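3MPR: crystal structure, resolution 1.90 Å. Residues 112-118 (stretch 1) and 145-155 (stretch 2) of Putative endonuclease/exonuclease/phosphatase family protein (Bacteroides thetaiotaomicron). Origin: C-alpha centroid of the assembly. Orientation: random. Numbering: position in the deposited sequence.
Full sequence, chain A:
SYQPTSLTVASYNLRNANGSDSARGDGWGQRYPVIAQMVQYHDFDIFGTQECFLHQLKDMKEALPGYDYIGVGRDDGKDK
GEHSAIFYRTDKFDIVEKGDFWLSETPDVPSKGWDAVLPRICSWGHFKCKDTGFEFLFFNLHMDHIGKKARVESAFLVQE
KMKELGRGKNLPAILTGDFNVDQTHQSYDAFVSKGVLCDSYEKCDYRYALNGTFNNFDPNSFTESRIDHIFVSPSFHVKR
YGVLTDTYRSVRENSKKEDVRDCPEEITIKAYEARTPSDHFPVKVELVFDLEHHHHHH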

# COMPACT_ATOMS: atom_id res chain seq x y z
N LYS A 112 7.01 -0.92 -37.14
CA LYS A 112 7.98 -0.13 -36.38
C LYS A 112 7.81 1.32 -36.77
O LYS A 112 7.48 1.62 -37.92
CB LYS A 112 9.41 -0.58 -36.67
CG LYS A 112 9.68 -2.04 -36.35
CD LYS A 112 11.04 -2.50 -36.86
CE LYS A 112 11.21 -4.00 -36.65
NZ LYS A 112 12.53 -4.49 -37.14
N GLY A 113 8.06 2.23 -35.84
CA GLY A 113 7.92 3.64 -36.15
C GLY A 113 9.25 4.36 -36.17
O GLY A 113 10.12 4.10 -35.34
N TRP A 114 9.40 5.29 -37.12
CA TRP A 114 10.59 6.12 -37.21
C TRP A 114 11.87 5.29 -36.97
O TRP A 114 12.14 4.36 -37.72
CB TRP A 114 10.47 7.32 -36.26
CG TRP A 114 9.19 8.10 -36.51
CD1 TRP A 114 9.02 9.09 -37.43
CD2 TRP A 114 7.92 7.91 -35.87
NE1 TRP A 114 7.72 9.55 -37.39
CE2 TRP A 114 7.02 8.84 -36.45
CE3 TRP A 114 7.45 7.06 -34.87
CZ2 TRP A 114 5.69 8.93 -36.06
CZ3 TRP A 114 6.13 7.16 -34.47
CH2 TRP A 114 5.26 8.08 -35.07
N ASP A 115 12.61 5.60 -35.91
CA ASP A 115 13.90 4.93 -35.66
C ASP A 115 13.84 3.82 -34.60
O ASP A 115 14.88 3.40 -34.06
CB ASP A 115 14.97 5.97 -35.29
CG ASP A 115 14.63 6.75 -34.02
OD1 ASP A 115 13.50 6.61 -33.51
OD2 ASP A 115 15.49 7.52 -33.54
N ALA A 116 12.65 3.31 -34.32
CA ALA A 116 12.48 2.28 -33.30
C ALA A 116 12.95 0.91 -33.81
O ALA A 116 12.99 0.68 -35.02
CB ALA A 116 11.03 2.22 -32.84
N VAL A 117 13.29 -0.00 -32.90
CA VAL A 117 13.73 -1.34 -33.30
C VAL A 117 12.62 -2.40 -33.22
O VAL A 117 12.67 -3.41 -33.92
CB VAL A 117 14.94 -1.82 -32.47
CG1 VAL A 117 16.14 -0.92 -32.73
CG2 VAL A 117 14.59 -1.85 -30.99
N LEU A 118 11.63 -2.16 -32.37
CA LEU A 118 10.50 -3.08 -32.26
C LEU A 118 9.17 -2.36 -32.50
O LEU A 118 9.06 -1.16 -32.24
CB LEU A 118 10.48 -3.76 -30.89
CG LEU A 118 11.28 -5.05 -30.69
CD1 LEU A 118 12.63 -4.99 -31.37
CD2 LEU A 118 11.44 -5.37 -29.21
N HIS A 145 13.01 1.37 -26.77
CA HIS A 145 14.18 1.73 -25.96
C HIS A 145 15.30 2.36 -26.78
O HIS A 145 16.15 3.06 -26.23
CB HIS A 145 14.70 0.51 -25.19
CG HIS A 145 15.06 -0.64 -26.07
ND1 HIS A 145 14.15 -1.25 -26.91
CD2 HIS A 145 16.23 -1.31 -26.24
CE1 HIS A 145 14.75 -2.24 -27.56
NE2 HIS A 145 16.00 -2.30 -27.16
N ILE A 146 15.30 2.12 -28.09
CA ILE A 146 16.36 2.60 -28.98
C ILE A 146 15.98 3.88 -29.73
O ILE A 146 16.78 4.81 -29.82
CB ILE A 146 16.73 1.55 -30.05
CG1 ILE A 146 17.25 0.26 -29.40
CG2 ILE A 146 17.74 2.13 -31.04
CD1 ILE A 146 18.37 0.47 -28.40
N GLY A 147 14.75 3.92 -30.25
CA GLY A 147 14.34 5.02 -31.11
C GLY A 147 13.95 6.30 -30.39
O GLY A 147 12.82 6.45 -29.94
N LYS A 148 14.90 7.23 -30.29
CA LYS A 148 14.63 8.51 -29.64
C LYS A 148 13.61 9.31 -30.44
O LYS A 148 12.65 9.86 -29.89
CB LYS A 148 15.93 9.30 -29.49
CG LYS A 148 15.77 10.64 -28.77
CD LYS A 148 17.11 11.36 -28.71
CE LYS A 148 17.10 12.48 -27.68
NZ LYS A 148 15.92 13.36 -27.85
N LYS A 149 13.81 9.40 -31.75
CA LYS A 149 12.85 10.12 -32.57
C LYS A 149 11.47 9.48 -32.43
O LYS A 149 10.46 10.17 -32.33
CB LYS A 149 13.27 10.13 -34.04
CG LYS A 149 12.27 10.86 -34.92
CD LYS A 149 12.79 11.07 -36.34
CE LYS A 149 11.90 12.05 -37.10
NZ LYS A 149 12.01 11.84 -38.56
N ALA A 150 11.45 8.15 -32.40
CA ALA A 150 10.18 7.43 -32.27
C ALA A 150 9.45 7.78 -30.96
O ALA A 150 8.25 7.97 -30.96
CB ALA A 150 10.40 5.95 -32.37
N ARG A 151 10.19 7.87 -29.86
CA ARG A 151 9.58 8.25 -28.58
C ARG A 151 8.96 9.64 -28.61
O ARG A 151 7.84 9.85 -28.12
CB ARG A 151 10.59 8.14 -27.42
CG ARG A 151 11.02 6.70 -27.10
CD ARG A 151 11.79 6.66 -25.77
NE ARG A 151 13.02 7.45 -25.81
CZ ARG A 151 14.23 6.95 -26.09
NH1 ARG A 151 14.37 5.66 -26.39
NH2 ARG A 151 15.29 7.74 -26.08
N VAL A 152 9.67 10.60 -29.19
CA VAL A 152 9.16 11.96 -29.29
C VAL A 152 7.93 12.00 -30.21
O VAL A 152 6.88 12.55 -29.85
CB VAL A 152 10.24 12.94 -29.80
CG1 VAL A 152 9.67 14.34 -29.96
CG2 VAL A 152 11.43 12.95 -28.83
N GLU A 153 8.06 11.41 -31.39
CA GLU A 153 6.93 11.36 -32.33
C GLU A 153 5.75 10.64 -31.69
O GLU A 153 4.59 11.04 -31.86
CB GLU A 153 7.34 10.65 -33.62
CG GLU A 153 8.42 11.41 -34.40
CD GLU A 153 7.89 12.65 -35.12
OE1 GLU A 153 6.65 12.82 -35.22
OE2 GLU A 153 8.71 13.46 -35.60
N SER A 154 6.03 9.58 -30.95
CA SER A 154 4.98 8.83 -30.29
C SER A 154 4.18 9.73 -29.34
O SER A 154 2.95 9.67 -29.30
CB SER A 154 5.55 7.62 -29.53
OG SER A 154 5.98 6.62 -30.44
N ALA A 155 4.90 10.55 -28.59
CA ALA A 155 4.24 11.41 -27.61
C ALA A 155 3.20 12.30 -28.29
O ALA A 155 2.08 12.46 -27.80
CB ALA A 155 5.26 12.25 -26.85
O HOH W 1 17.43 7.53 -31.95

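The first turn of a helix leaves backbone NH groups without partners inside the helix, and a carboxylate brought in from a distant part of the chain can satisfy them. Here Asp115, from a type II' turn spanning Gly113 to Ala116, does so for the helix that begins at Lys148. Its CA-to-CB bond points sideways, but chi1 in the p well (61°) and a chi2 of -8° bring the carboxylate to the backbone: Ala150 N donates to Asp115 OD1 (2.8 Å) and Lys149 N to Asp115 OD2 (3.1 Å). Lys148 N is served indirectly, through a water that accepts from it and donates to Asp115 OD2. Gly147, at the N-cap, lets the acid come this close; its CA lies 3.0 Å from Asp115 OD1, and a CB there would clash with that oxygen and with Ala116 N.

The turn also aims Trp114 at the helix. With chi1 at -54° (m) and chi2 at -86°, the indole offers a face to Glu153, whose CB sits 3.3 Å from the centroid of the six-membered ring, almost on its normal, in a CH-pi contact. Ala150 CB packs against Trp114 CE3 (4.0 Å) and Ala116 CB (3.8 Å). Before the helix, Val117 CG1 meets Ile146 CB at 3.7 Å, extending the apolar contact.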